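Local coordinates for putative cytosine/guanine deaminase (Unidentified, PDB 2PAJ), which catalyses, with zinc as cofactor, the hydrolytic deamination of 2-amino-4-hydroxypteridines such as isoxanthopterin to 2,4-dihydroxypteridines with release of ammonium, at residues P10-N16 and P37-G43; M21-R25 and V386-G390; C66-W72 and D413-L419; V350-W354 and A381-V386; D421-F425 and S437-P441. All blocks are in the same frame, centred on the assembly; numbering follows the deposited sequence.

How the contacts relate
From the N terminus, contact 1 closes a short loop by pairing strands 11-15 and 39-42 antiparallel. Residues 21-25 lie within that loop but pack on helix 383-398, so contact 2 crosses contact 1. Contact 3 joins strands 67-73 and 414-418, crossing contact 2 in turn; the two meet where M21 N approaches I68 O. Contact 4 falls inside the spans of both contacts 2 and 3, shares V386 with contact 2, and binds helix 346-359 to helix 383-398. Contact 5 follows as a small local closure. Packing of I14, I39 and I41 on I68 and I414 ties contact 1 to contact 3, while L419 and Y417 pack on Y424 and P441 of contact 5.

Contact 1: residues P10-N16 and P37-G43; sequences PSTLIRN and PDIRIVG
L13 and R40 face each other on one side of an antiparallel pair of strands, and the leucine spreads over the guanidinium of the arginine. CG of L13 is turned anti to its backbone N (chi1 -169°), which carries CD1 over one face of the planar group, 3.4 Å from R40 NH1 and offset toward its rim. R40 reaches this place through a bend at chi3 (-88°) that folds NE back beside S11. Its charge is met by E58, whose OE2 also holds S11 OG, so the polar end of this face is organised from outside the two strands, while A53 O accepts from R40 NH2.

The opposite face, shared by T12, I14, I39 and I41, is mainly aliphatic. The CB atoms of I14 and I39 sit 4.3 Å apart in a hydrogen-bonded pair, and the delta carbons of I14 and I41 meet diagonally, CD1 to CD1, at 4.1 Å. Reciprocal backbone bonds fasten T12 to I41, where T12 N lies 2.8 Å from I41 O, and I14 to I39, where I39 N lies 2.8 Å from I14 O.

Strands 45-49 and 59-62 extend this small sheet beyond 39-42 and 11-15 respectively. I14 and I39 rest against I68 of strand 67-73, and through them the N-terminal sheet abuts the strand that begins the amidohydrolase barrel.

Contact 2: residues M21-R25 and V386-G390; sequences MTGGR and VIHWG
The loop that follows strand 19-20 runs across helix 383-398: M21 and G23 meet I387, while G23 and R25 meet H388. M21 and I387 cross at about a right angle, M21 CG lying 3.8 Å from I387 CD1. M21 CB and CG make the closest approaches, and the bends at chi2 and chi3 fold the thioether end back beside I387. G23 brings its CA to 4.2 Å from I387 CG2; its positive phi (76°) is a conformation that favours glycine.

This helix lies on the outside of the TIM-barrel-type amidohydrolase core, near both its first and its last strands: I387 also touches Y69 of strand 67-73, and W389 packs on V331 and I333 of strand 331-333. The loop packs against another side of the same helix.

H388 turns its ring toward the loop, with CG anti to the backbone N (chi1 -173°). G23 O stands in the ring plane at the CD2 edge, whereas R25 N lies over a face. The extended arginine chain then passes across the imidazole, its CG 3.5 Å from H388 NE2, with the guanidinium plane turned 56° from the ring. Within the loop itself, D30 OD2 accepts from R25 N.

Contact 3: residues C66-W72 and D413-L419; sequences CVIYPAW and DIAVYRL
V67 and Y69 pair with Y417 and A415 in antiparallel register, the axes of strands 67-70 and 414-418 approaching to 4.7 Å at 155°. Both pairs are hydrogen-bonded in each direction, Y417 N reaching V67 O at 2.9 Å and A415 N reaching Y69 O at 2.9 Å. P70 falls opposite I414 in a non-hydrogen-bonded pair, where its missing N-H costs no bond between the strands. Beyond it A71 N meets D413 O at 3.0 Å from well above the carbonyl plane.

With CG anti to the carbonyl carbon (chi1 -53°), Y417 lays its ring toward Y69 and W72. The tyrosines form a T-shaped stack: the CE1 edge of Y417 points at the face of Y69, planes at 90° and ring centroids 5.5 Å apart. Y417 OH lies 3.0 Å from W72 NE1. On the reverse face I68 divides its branches, CG2 against I414 CG2 and CG1 at 3.9 Å from V416 CG2.

Nearly everything here is buried, and several polar ends have partners: Y69 OH bonds to A431 O, and D413 is held by R163 and A449 N. Paired main-chain bonds, with a tyrosine stack on one face and aliphatic packing on the other, thus tie the first barrel strand to strand 414-418.

Contact 4: residues V350-W354 and A381-V386; sequences VHMTW and ASIAEV
The indole of W354 receives I383 over one face. CG1 of the isoleucine stands 4.2 Å from the centroid of the five-membered ring, 26° off its normal, in a CH-pi contact displaced toward the rim. The terminal CD1 follows it, 3.6 Å from W354 NE1. Near the plane, at the pyrrole edge, V386 CG2 approaches W354 CD1 to 4.2 Å. The carbonyl oxygens of A381 and S382 come up obliquely. R358 adds a cation-pi partner from the tryptophan's own helix.

CG of W354 lies anti to its backbone N (chi1 -180°), which swings the flat group out from helix 346-359 across the start of helix 383-398. That start is capped: S382 occupies the N-cap position and its OG accepts from E385 N at 3.2 Å. These two helices lie side by side over the TIM-barrel-type core, with V350 and T353 both touching I333 of strand 331-333.

Deeper in the interface V386 enters between V350 and T353. Here its CG1 branch does the touching, at 4.1 Å from V350 CG1 and also at 4.1 Å from T353 CG2, CG2 being turned to W354; the two valines point in opposed directions and overlap along their flanks. The hydroxyl of T353 turns from this apolar cluster to bond E349 O, one turn back in its helix. V435 and A436 of helix 433-436 pack on W354 as well.

Contact 5: residues D421-F425 and S437-P441; sequences DPRYF and SGGRP
Y424 fills the close-packed part of this contact, lying against S437 and P441 at once. Its CE2 sits 3.4 Å from S437 CB, while CZ reaches P441 CB at 3.9 Å, the tyrosine and proline side chains crossing at about a right angle. The hydroxyl lies next to P441 N, which has no hydrogen to offer; it donates instead to a water, 2.7 Å from Y424 OH, that in turn donates to G438 O.

R423 lies on the exposed side. With CG between the backbone N and the carbonyl carbon (chi1 55°) and a bend at chi3, its chain folds across Y424 onto G439. CG lies over the centre of the Y424 ring, 3.6 Å above the plane, and G439 CA is 3.5 Å from R423 CZ, over the middle of the guanidinium. R423 NE donates to S437 O at 3.0 Å, from well above the carbonyl plane. D421 OD2 accepts from R423 N in an Asx turn and forms a salt bridge with R423 NH1, 3.2 Å away. A second water links R423 O to S437 OG; both sides use a water, but Y424 is buried in side-chain packing whereas R423 stays exposed.

Residues 421-425 follow strand 414-418; the segment 437-441 connects helix 433-436 to strand 442-448. Y424 touches L419 just past strand 414-418, P441 meets Y417 within it, and R440, pointing away from 421-425, forms a salt bridge with D457 and bonds to R128 O.

Contact 1: residues P10-N16 and P37-G43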
# COMPACT_ATOMS: atom_id res chain seq x y z
N PRO A 10 13.19 3.95 25.93
CA PRO A 10 12.64 3.66 24.57
C PRO A 10 13.19 2.33 24.05
O PRO A 10 13.90 2.28 23.03
CB PRO A 10 13.05 4.81 23.65
CG PRO A 10 13.31 5.95 24.67
CD PRO A 10 13.94 5.22 25.89
N SER A 11 12.88 1.26 24.78
CA SER A 11 13.29 -0.09 24.39
C SER A 11 12.13 -1.03 24.62
O SER A 11 11.36 -0.87 25.56
CB SER A 11 14.49 -0.55 25.20
OG SER A 11 15.00 -1.76 24.67
N THR A 12 12.00 -2.02 23.76
CA THR A 12 10.90 -2.95 23.92
C THR A 12 11.30 -4.36 23.57
O THR A 12 12.12 -4.58 22.68
CB THR A 12 9.72 -2.51 23.07
OG1 THR A 12 9.28 -1.22 23.52
CG2 THR A 12 8.59 -3.51 23.17
N LEU A 13 10.73 -5.33 24.27
CA LEU A 13 11.04 -6.71 24.01
C LEU A 13 9.79 -7.53 23.77
O LEU A 13 8.95 -7.69 24.65
CB LEU A 13 11.84 -7.30 25.17
CG LEU A 13 12.50 -8.67 24.98
CD1 LEU A 13 13.70 -8.54 24.07
CD2 LEU A 13 12.93 -9.23 26.33
N ILE A 14 9.65 -8.02 22.55
CA ILE A 14 8.54 -8.87 22.18
C ILE A 14 9.09 -10.25 22.52
O ILE A 14 10.13 -10.66 21.99
CB ILE A 14 8.23 -8.75 20.67
CG1 ILE A 14 7.91 -7.29 20.33
CG2 ILE A 14 7.06 -9.64 20.29
CD1 ILE A 14 7.72 -7.04 18.85
N ARG A 15 8.43 -10.96 23.42
CA ARG A 15 8.93 -12.26 23.83
C ARG A 15 8.06 -13.46 23.52
O ARG A 15 6.83 -13.37 23.45
CB ARG A 15 9.18 -12.29 25.34
CG ARG A 15 9.71 -11.02 25.96
CD ARG A 15 9.89 -11.26 27.46
NE ARG A 15 10.88 -12.31 27.71
CZ ARG A 15 11.01 -12.97 28.87
NH1 ARG A 15 10.21 -12.68 29.90
NH2 ARG A 15 11.95 -13.90 29.00
N ASN A 16 8.75 -14.59 23.36
CA ASN A 16 8.13 -15.89 23.15
C ASN A 16 7.17 -16.03 21.98
O ASN A 16 6.05 -16.50 22.15
CB ASN A 16 7.45 -16.28 24.46
CG ASN A 16 7.17 -17.74 24.55
OD1 ASN A 16 8.06 -18.56 24.32
ND2 ASN A 16 5.94 -18.09 24.90
N PRO A 37 13.11 -16.73 18.93
CA PRO A 37 11.85 -16.44 19.63
C PRO A 37 11.51 -15.01 20.05
O PRO A 37 10.35 -14.61 19.97
CB PRO A 37 11.91 -17.38 20.82
CG PRO A 37 13.34 -17.27 21.22
CD PRO A 37 14.13 -17.20 19.89
N ASP A 38 12.50 -14.24 20.51
CA ASP A 38 12.21 -12.87 20.94
C ASP A 38 12.75 -11.82 19.98
O ASP A 38 13.54 -12.13 19.09
CB ASP A 38 12.79 -12.58 22.34
CG ASP A 38 12.52 -13.69 23.33
OD1 ASP A 38 13.48 -14.42 23.67
OD2 ASP A 38 11.35 -13.85 23.77
N ILE A 39 12.30 -10.57 20.18
CA ILE A 39 12.74 -9.45 19.36
C ILE A 39 12.87 -8.16 20.17
O ILE A 39 11.91 -7.72 20.81
CB ILE A 39 11.77 -9.18 18.20
CG1 ILE A 39 11.62 -10.44 17.34
CG2 ILE A 39 12.29 -8.01 17.35
CD1 ILE A 39 10.60 -10.30 16.24
N ARG A 40 14.06 -7.57 20.13
CA ARG A 40 14.32 -6.32 20.85
C ARG A 40 14.26 -5.12 19.91
O ARG A 40 14.82 -5.14 18.82
CB ARG A 40 15.68 -6.37 21.56
CG ARG A 40 16.09 -5.05 22.21
CD ARG A 40 17.19 -5.20 23.25
NE ARG A 40 16.65 -5.50 24.58
CZ ARG A 40 16.56 -6.72 25.09
NH1 ARG A 40 16.99 -7.76 24.38
NH2 ARG A 40 16.05 -6.91 26.30
N ILE A 41 13.58 -4.07 20.34
CA ILE A 41 13.45 -2.86 19.54
C ILE A 41 13.98 -1.66 20.32
O ILE A 41 13.57 -1.43 21.47
CB ILE A 41 11.97 -2.59 19.19
CG1 ILE A 41 11.41 -3.72 18.32
CG2 ILE A 41 11.84 -1.23 18.49
CD1 ILE A 41 9.90 -3.65 18.12
N VAL A 42 14.89 -0.91 19.71
CA VAL A 42 15.40 0.30 20.35
C VAL A 42 15.10 1.46 19.41
O VAL A 42 15.67 1.57 18.32
CB VAL A 42 16.92 0.22 20.65
CG1 VAL A 42 17.70 -0.12 19.38
CG2 VAL A 42 17.39 1.55 21.24
N GLY A 43 14.18 2.31 19.83
CA GLY A 43 13.80 3.43 19.00
C GLY A 43 12.92 2.94 17.87
O GLY A 43 11.86 2.34 18.09

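Contact 2: residues M21-R25 and V386-G390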
# COMPACT_ATOMS: atom_id res chain seq x y z
N MET A 21 8.05 -14.72 10.64
CA MET A 21 8.31 -14.68 9.20
C MET A 21 9.09 -13.38 8.90
O MET A 21 8.71 -12.29 9.31
CB MET A 21 6.99 -14.72 8.43
CG MET A 21 6.11 -15.95 8.72
SD MET A 21 6.93 -17.57 8.69
CE MET A 21 7.10 -17.86 6.96
N THR A 22 10.20 -13.53 8.18
CA THR A 22 11.08 -12.41 7.87
C THR A 22 10.73 -11.55 6.67
O THR A 22 11.18 -10.42 6.56
CB THR A 22 12.50 -12.89 7.62
OG1 THR A 22 12.82 -13.90 8.57
CG2 THR A 22 13.48 -11.72 7.78
N GLY A 23 9.93 -12.10 5.77
CA GLY A 23 9.59 -11.35 4.58
C GLY A 23 10.80 -11.39 3.66
O GLY A 23 11.02 -10.49 2.86
N GLY A 24 11.60 -12.45 3.81
CA GLY A 24 12.78 -12.62 2.99
C GLY A 24 12.48 -13.49 1.79
O GLY A 24 11.50 -14.21 1.76
N ARG A 25 13.35 -13.42 0.78
CA ARG A 25 13.18 -14.19 -0.44
C ARG A 25 13.31 -15.69 -0.20
O ARG A 25 13.33 -16.47 -1.15
CB ARG A 25 14.19 -13.73 -1.50
CG ARG A 25 14.26 -12.21 -1.64
CD ARG A 25 14.88 -11.75 -2.97
NE ARG A 25 14.87 -10.29 -3.10
CZ ARG A 25 15.15 -9.63 -4.23
NH1 ARG A 25 15.46 -10.28 -5.35
NH2 ARG A 25 15.12 -8.30 -4.25
N VAL A 386 4.49 -15.23 -0.98
CA VAL A 386 3.50 -14.17 -0.94
C VAL A 386 3.77 -13.13 0.15
O VAL A 386 3.53 -11.94 -0.04
CB VAL A 386 2.11 -14.78 -0.75
CG1 VAL A 386 1.05 -13.69 -0.69
CG2 VAL A 386 1.83 -15.75 -1.89
N ILE A 387 4.27 -13.58 1.30
CA ILE A 387 4.56 -12.67 2.39
C ILE A 387 5.63 -11.70 1.93
O ILE A 387 5.68 -10.56 2.37
CB ILE A 387 5.04 -13.42 3.66
CG1 ILE A 387 3.89 -14.22 4.27
CG2 ILE A 387 5.57 -12.44 4.68
CD1 ILE A 387 4.30 -15.08 5.46
N HIS A 388 6.49 -12.16 1.03
CA HIS A 388 7.55 -11.32 0.51
C HIS A 388 6.94 -10.21 -0.32
O HIS A 388 7.27 -9.04 -0.14
CB HIS A 388 8.50 -12.13 -0.37
CG HIS A 388 9.71 -11.37 -0.79
ND1 HIS A 388 10.08 -11.23 -2.11
CD2 HIS A 388 10.61 -10.66 -0.06
CE1 HIS A 388 11.16 -10.47 -2.18
NE2 HIS A 388 11.50 -10.12 -0.95
N TRP A 389 6.05 -10.59 -1.23
CA TRP A 389 5.38 -9.64 -2.11
C TRP A 389 4.65 -8.57 -1.32
O TRP A 389 4.69 -7.40 -1.67
CB TRP A 389 4.39 -10.37 -3.00
CG TRP A 389 5.03 -11.26 -4.00
CD1 TRP A 389 6.33 -11.23 -4.41
CD2 TRP A 389 4.38 -12.25 -4.81
NE1 TRP A 389 6.53 -12.13 -5.44
CE2 TRP A 389 5.35 -12.77 -5.71
CE3 TRP A 389 3.06 -12.75 -4.88
CZ2 TRP A 389 5.06 -13.76 -6.66
CZ3 TRP A 389 2.77 -13.73 -5.83
CH2 TRP A 389 3.77 -14.23 -6.71
N GLY A 390 3.99 -8.98 -0.24
CA GLY A 390 3.22 -8.06 0.58
C GLY A 390 3.99 -7.22 1.57
O GLY A 390 3.42 -6.32 2.20

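Contact 3: residues C66-W72 and D413-L419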
# COMPACT_ATOMS: atom_id res chain seq x y z
N CYS A 66 1.67 -16.27 19.75
CA CYS A 66 1.44 -15.35 18.65
C CYS A 66 2.45 -15.50 17.54
O CYS A 66 3.58 -15.93 17.75
CB CYS A 66 1.45 -13.90 19.14
SG CYS A 66 0.10 -13.50 20.23
N VAL A 67 2.01 -15.14 16.34
CA VAL A 67 2.83 -15.21 15.15
C VAL A 67 3.25 -13.79 14.77
O VAL A 67 2.45 -12.84 14.86
CB VAL A 67 2.04 -15.87 13.98
CG1 VAL A 67 2.89 -15.96 12.74
CG2 VAL A 67 1.58 -17.25 14.40
N ILE A 68 4.50 -13.64 14.37
CA ILE A 68 5.03 -12.34 13.99
C ILE A 68 5.30 -12.32 12.49
O ILE A 68 5.81 -13.29 11.92
CB ILE A 68 6.32 -12.02 14.79
CG1 ILE A 68 5.97 -11.81 16.26
CG2 ILE A 68 6.99 -10.77 14.25
CD1 ILE A 68 7.14 -11.53 17.15
N TYR A 69 4.92 -11.21 11.86
CA TYR A 69 5.07 -10.96 10.43
C TYR A 69 5.57 -9.52 10.31
O TYR A 69 5.46 -8.74 11.26
CB TYR A 69 3.69 -10.97 9.76
CG TYR A 69 3.12 -12.27 9.18
CD1 TYR A 69 3.22 -13.48 9.87
CD2 TYR A 69 2.40 -12.24 7.98
CE1 TYR A 69 2.63 -14.64 9.37
CE2 TYR A 69 1.80 -13.39 7.47
CZ TYR A 69 1.92 -14.58 8.17
OH TYR A 69 1.30 -15.71 7.69
N PRO A 70 6.15 -9.16 9.17
CA PRO A 70 6.58 -7.76 9.09
C PRO A 70 5.27 -7.07 8.68
O PRO A 70 4.45 -7.68 7.98
CB PRO A 70 7.64 -7.78 8.00
CG PRO A 70 7.26 -8.91 7.15
CD PRO A 70 6.84 -9.96 8.14
N ALA A 71 5.02 -5.84 9.13
CA ALA A 71 3.79 -5.14 8.76
C ALA A 71 3.63 -5.08 7.23
O ALA A 71 4.62 -5.05 6.50
CB ALA A 71 3.79 -3.74 9.37
N TRP A 72 2.40 -5.07 6.74
CA TRP A 72 2.18 -5.04 5.30
C TRP A 72 2.53 -3.70 4.66
O TRP A 72 2.50 -2.65 5.30
CB TRP A 72 0.72 -5.35 4.94
CG TRP A 72 0.19 -6.65 5.45
CD1 TRP A 72 -0.74 -6.83 6.43
CD2 TRP A 72 0.62 -7.95 5.04
NE1 TRP A 72 -0.91 -8.17 6.67
CE2 TRP A 72 -0.09 -8.88 5.84
CE3 TRP A 72 1.53 -8.43 4.10
CZ2 TRP A 72 0.08 -10.27 5.71
CZ3 TRP A 72 1.71 -9.79 3.97
CH2 TRP A 72 0.99 -10.70 4.77
N ASP A 413 8.71 -2.12 11.91
CA ASP A 413 7.32 -2.17 11.46
C ASP A 413 6.96 -3.64 11.56
O ASP A 413 7.25 -4.43 10.65
CB ASP A 413 7.20 -1.69 10.02
CG ASP A 413 7.78 -0.31 9.84
OD1 ASP A 413 7.42 0.60 10.62
OD2 ASP A 413 8.60 -0.13 8.91
N ILE A 414 6.34 -3.99 12.67
CA ILE A 414 6.00 -5.37 12.95
C ILE A 414 4.55 -5.60 13.32
O ILE A 414 3.91 -4.77 13.96
CB ILE A 414 6.87 -5.92 14.11
CG1 ILE A 414 8.34 -5.64 13.81
CG2 ILE A 414 6.66 -7.42 14.29
CD1 ILE A 414 9.27 -5.97 14.96
N ALA A 415 4.03 -6.75 12.89
CA ALA A 415 2.67 -7.15 13.20
C ALA A 415 2.72 -8.42 14.05
O ALA A 415 3.38 -9.40 13.70
CB ALA A 415 1.90 -7.39 11.93
N VAL A 416 2.04 -8.40 15.19
CA VAL A 416 1.98 -9.54 16.08
C VAL A 416 0.53 -9.96 16.11
O VAL A 416 -0.32 -9.24 16.65
CB VAL A 416 2.45 -9.15 17.48
CG1 VAL A 416 2.32 -10.33 18.43
CG2 VAL A 416 3.88 -8.68 17.41
N TYR A 417 0.24 -11.12 15.53
CA TYR A 417 -1.14 -11.63 15.47
C TYR A 417 -1.50 -12.70 16.50
O TYR A 417 -0.73 -13.63 16.74
CB TYR A 417 -1.44 -12.20 14.08
CG TYR A 417 -1.17 -11.27 12.92
CD1 TYR A 417 -0.03 -11.45 12.12
CD2 TYR A 417 -2.06 -10.25 12.59
CE1 TYR A 417 0.20 -10.64 11.02
CE2 TYR A 417 -1.83 -9.43 11.49
CZ TYR A 417 -0.70 -9.63 10.71
OH TYR A 417 -0.46 -8.83 9.61
N ARG A 418 -2.66 -12.54 17.12
CA ARG A 418 -3.13 -13.54 18.08
C ARG A 418 -4.17 -14.37 17.32
O ARG A 418 -5.14 -13.83 16.78
CB ARG A 418 -3.77 -12.86 19.30
CG ARG A 418 -4.27 -13.84 20.35
CD ARG A 418 -4.30 -13.20 21.72
NE ARG A 418 -2.97 -13.09 22.32
CZ ARG A 418 -2.63 -12.13 23.17
NH1 ARG A 418 -3.53 -11.21 23.52
NH2 ARG A 418 -1.42 -12.09 23.69
N LEU A 419 -3.94 -15.68 17.23
CA LEU A 419 -4.86 -16.57 16.51
C LEU A 419 -5.87 -17.16 17.48
O LEU A 419 -6.00 -18.38 17.59
CB LEU A 419 -4.08 -17.70 15.85
CG LEU A 419 -2.85 -17.32 15.02
CD1 LEU A 419 -2.20 -18.59 14.50
CD2 LEU A 419 -3.25 -16.42 13.86

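Contact 4: residues V350-W354 and A381-V386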
# COMPACT_ATOMS: atom_id res chain seq x y z
N VAL A 350 -3.96 -10.61 0.44
CA VAL A 350 -2.90 -11.60 0.53
C VAL A 350 -3.49 -13.01 0.43
O VAL A 350 -2.89 -13.92 -0.15
CB VAL A 350 -2.11 -11.37 1.84
CG1 VAL A 350 -1.52 -12.65 2.36
CG2 VAL A 350 -1.03 -10.34 1.58
N HIS A 351 -4.69 -13.18 0.98
CA HIS A 351 -5.36 -14.47 0.95
C HIS A 351 -5.73 -14.85 -0.48
O HIS A 351 -5.58 -16.00 -0.90
CB HIS A 351 -6.62 -14.40 1.79
CG HIS A 351 -7.30 -15.72 1.97
ND1 HIS A 351 -8.66 -15.85 2.08
CD2 HIS A 351 -6.79 -16.96 2.11
CE1 HIS A 351 -8.97 -17.11 2.28
NE2 HIS A 351 -7.85 -17.81 2.31
N MET A 352 -6.24 -13.87 -1.22
CA MET A 352 -6.64 -14.07 -2.60
C MET A 352 -5.42 -14.32 -3.48
O MET A 352 -5.47 -15.10 -4.43
CB MET A 352 -7.41 -12.84 -3.09
CG MET A 352 -7.96 -12.95 -4.51
SD MET A 352 -9.31 -14.13 -4.72
CE MET A 352 -8.48 -15.46 -5.54
N THR A 353 -4.32 -13.64 -3.15
CA THR A 353 -3.08 -13.77 -3.90
C THR A 353 -2.56 -15.19 -3.79
O THR A 353 -2.21 -15.82 -4.79
CB THR A 353 -2.02 -12.82 -3.34
OG1 THR A 353 -2.58 -11.51 -3.21
CG2 THR A 353 -0.82 -12.75 -4.26
N TRP A 354 -2.50 -15.69 -2.56
CA TRP A 354 -2.03 -17.04 -2.32
C TRP A 354 -2.90 -18.09 -3.00
O TRP A 354 -2.39 -19.00 -3.65
CB TRP A 354 -1.97 -17.31 -0.82
CG TRP A 354 -1.49 -18.69 -0.47
CD1 TRP A 354 -0.26 -19.23 -0.74
CD2 TRP A 354 -2.22 -19.69 0.24
NE1 TRP A 354 -0.19 -20.51 -0.25
CE2 TRP A 354 -1.38 -20.82 0.36
CE3 TRP A 354 -3.51 -19.74 0.77
CZ2 TRP A 354 -1.78 -21.99 1.00
CZ3 TRP A 354 -3.92 -20.90 1.41
CH2 TRP A 354 -3.05 -22.02 1.52
N ALA A 381 4.80 -21.20 -5.25
CA ALA A 381 3.75 -20.33 -4.73
C ALA A 381 3.49 -20.56 -3.23
O ALA A 381 2.37 -20.84 -2.81
CB ALA A 381 2.46 -20.53 -5.53
N SER A 382 4.55 -20.41 -2.44
CA SER A 382 4.48 -20.61 -1.00
C SER A 382 3.89 -19.41 -0.26
O SER A 382 3.63 -18.37 -0.86
CB SER A 382 5.89 -20.91 -0.46
OG SER A 382 6.80 -19.93 -0.90
N ILE A 383 3.68 -19.58 1.04
CA ILE A 383 3.16 -18.51 1.88
C ILE A 383 4.26 -17.46 2.02
O ILE A 383 3.97 -16.26 2.04
CB ILE A 383 2.76 -19.03 3.29
CG1 ILE A 383 1.46 -19.84 3.21
CG2 ILE A 383 2.59 -17.87 4.27
CD1 ILE A 383 1.65 -21.26 2.72
N ALA A 384 5.51 -17.90 2.13
CA ALA A 384 6.65 -17.00 2.28
C ALA A 384 6.78 -16.19 1.01
O ALA A 384 7.07 -15.00 1.03
CB ALA A 384 7.92 -17.80 2.51
N GLU A 385 6.55 -16.86 -0.10
CA GLU A 385 6.61 -16.28 -1.43
C GLU A 385 5.71 -15.06 -1.46
O GLU A 385 6.10 -13.98 -1.90
CB GLU A 385 6.11 -17.33 -2.41
CG GLU A 385 6.91 -17.48 -3.67
CD GLU A 385 6.54 -16.43 -4.68
OE1 GLU A 385 6.82 -16.63 -5.88
OE2 GLU A 385 5.98 -15.41 -4.24
N VAL A 386 4.49 -15.23 -0.98
CA VAL A 386 3.50 -14.17 -0.94
C VAL A 386 3.77 -13.13 0.15
O VAL A 386 3.53 -11.94 -0.04
CB VAL A 386 2.11 -14.78 -0.75
CG1 VAL A 386 1.05 -13.69 -0.69
CG2 VAL A 386 1.83 -15.75 -1.89

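Contact 5: residues D421-F425 and S437-P441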
# COMPACT_ATOMS: atom_id res chain seq x y z
N ASP A 421 -9.08 -16.95 17.22
CA ASP A 421 -10.31 -17.26 16.51
C ASP A 421 -10.25 -18.74 16.13
O ASP A 421 -9.20 -19.24 15.74
CB ASP A 421 -10.41 -16.44 15.22
CG ASP A 421 -11.75 -16.60 14.51
OD1 ASP A 421 -12.66 -15.80 14.77
OD2 ASP A 421 -11.89 -17.53 13.69
N PRO A 422 -11.38 -19.46 16.26
CA PRO A 422 -11.43 -20.88 15.93
C PRO A 422 -10.95 -21.32 14.55
O PRO A 422 -10.64 -22.49 14.35
CB PRO A 422 -12.89 -21.26 16.19
CG PRO A 422 -13.62 -19.96 16.26
CD PRO A 422 -12.63 -19.04 16.89
N ARG A 423 -10.89 -20.41 13.58
CA ARG A 423 -10.42 -20.79 12.25
C ARG A 423 -8.97 -21.25 12.30
O ARG A 423 -8.50 -21.97 11.42
CB ARG A 423 -10.55 -19.62 11.26
CG ARG A 423 -9.86 -18.32 11.69
CD ARG A 423 -9.74 -17.33 10.53
NE ARG A 423 -10.90 -17.40 9.64
CZ ARG A 423 -12.06 -16.78 9.83
NH1 ARG A 423 -12.25 -16.02 10.89
NH2 ARG A 423 -13.04 -16.96 8.98
N TYR A 424 -8.26 -20.82 13.34
CA TYR A 424 -6.85 -21.16 13.50
C TYR A 424 -6.63 -22.42 14.33
O TYR A 424 -5.56 -23.02 14.29
CB TYR A 424 -6.10 -20.00 14.16
CG TYR A 424 -6.31 -18.68 13.47
CD1 TYR A 424 -7.04 -17.66 14.08
CD2 TYR A 424 -5.79 -18.46 12.19
CE1 TYR A 424 -7.25 -16.45 13.45
CE2 TYR A 424 -5.98 -17.26 11.55
CZ TYR A 424 -6.71 -16.26 12.18
OH TYR A 424 -6.91 -15.07 11.54
N PHE A 425 -7.66 -22.82 15.07
CA PHE A 425 -7.60 -24.01 15.90
C PHE A 425 -7.41 -25.25 15.03
O PHE A 425 -8.29 -25.59 14.25
CB PHE A 425 -8.89 -24.14 16.71
CG PHE A 425 -9.16 -22.98 17.63
CD1 PHE A 425 -10.33 -22.94 18.38
CD2 PHE A 425 -8.27 -21.92 17.72
CE1 PHE A 425 -10.61 -21.88 19.22
CE2 PHE A 425 -8.54 -20.84 18.56
CZ PHE A 425 -9.72 -20.82 19.30
N SER A 437 -5.89 -18.78 6.45
CA SER A 437 -7.15 -19.00 7.17
C SER A 437 -8.35 -18.14 6.81
O SER A 437 -9.47 -18.43 7.22
CB SER A 437 -6.90 -18.88 8.67
OG SER A 437 -5.84 -19.73 9.08
N GLY A 438 -8.12 -17.07 6.05
CA GLY A 438 -9.21 -16.18 5.71
C GLY A 438 -9.54 -15.36 6.93
O GLY A 438 -8.74 -15.28 7.85
N GLY A 439 -10.72 -14.76 6.96
CA GLY A 439 -11.11 -13.95 8.10
C GLY A 439 -10.21 -12.75 8.33
O GLY A 439 -9.94 -11.97 7.42
N ARG A 440 -9.74 -12.60 9.56
CA ARG A 440 -8.86 -11.49 9.91
C ARG A 440 -8.27 -11.75 11.28
O ARG A 440 -8.98 -11.69 12.29
CB ARG A 440 -9.65 -10.18 9.94
CG ARG A 440 -8.83 -9.00 10.44
CD ARG A 440 -9.66 -7.76 10.77
NE ARG A 440 -8.91 -6.95 11.71
CZ ARG A 440 -9.15 -6.90 13.02
NH1 ARG A 440 -10.15 -7.59 13.54
NH2 ARG A 440 -8.35 -6.20 13.81
N PRO A 441 -6.96 -12.03 11.36
CA PRO A 441 -6.39 -12.28 12.67
C PRO A 441 -6.45 -11.06 13.59
O PRO A 441 -6.59 -9.93 13.14
CB PRO A 441 -4.96 -12.73 12.35
CG PRO A 441 -4.67 -12.05 11.08
CD PRO A 441 -5.95 -12.17 10.31
O HOH W 1 -6.85 -22.17 9.30
O HOH W 2 -6.33 -15.26 8.88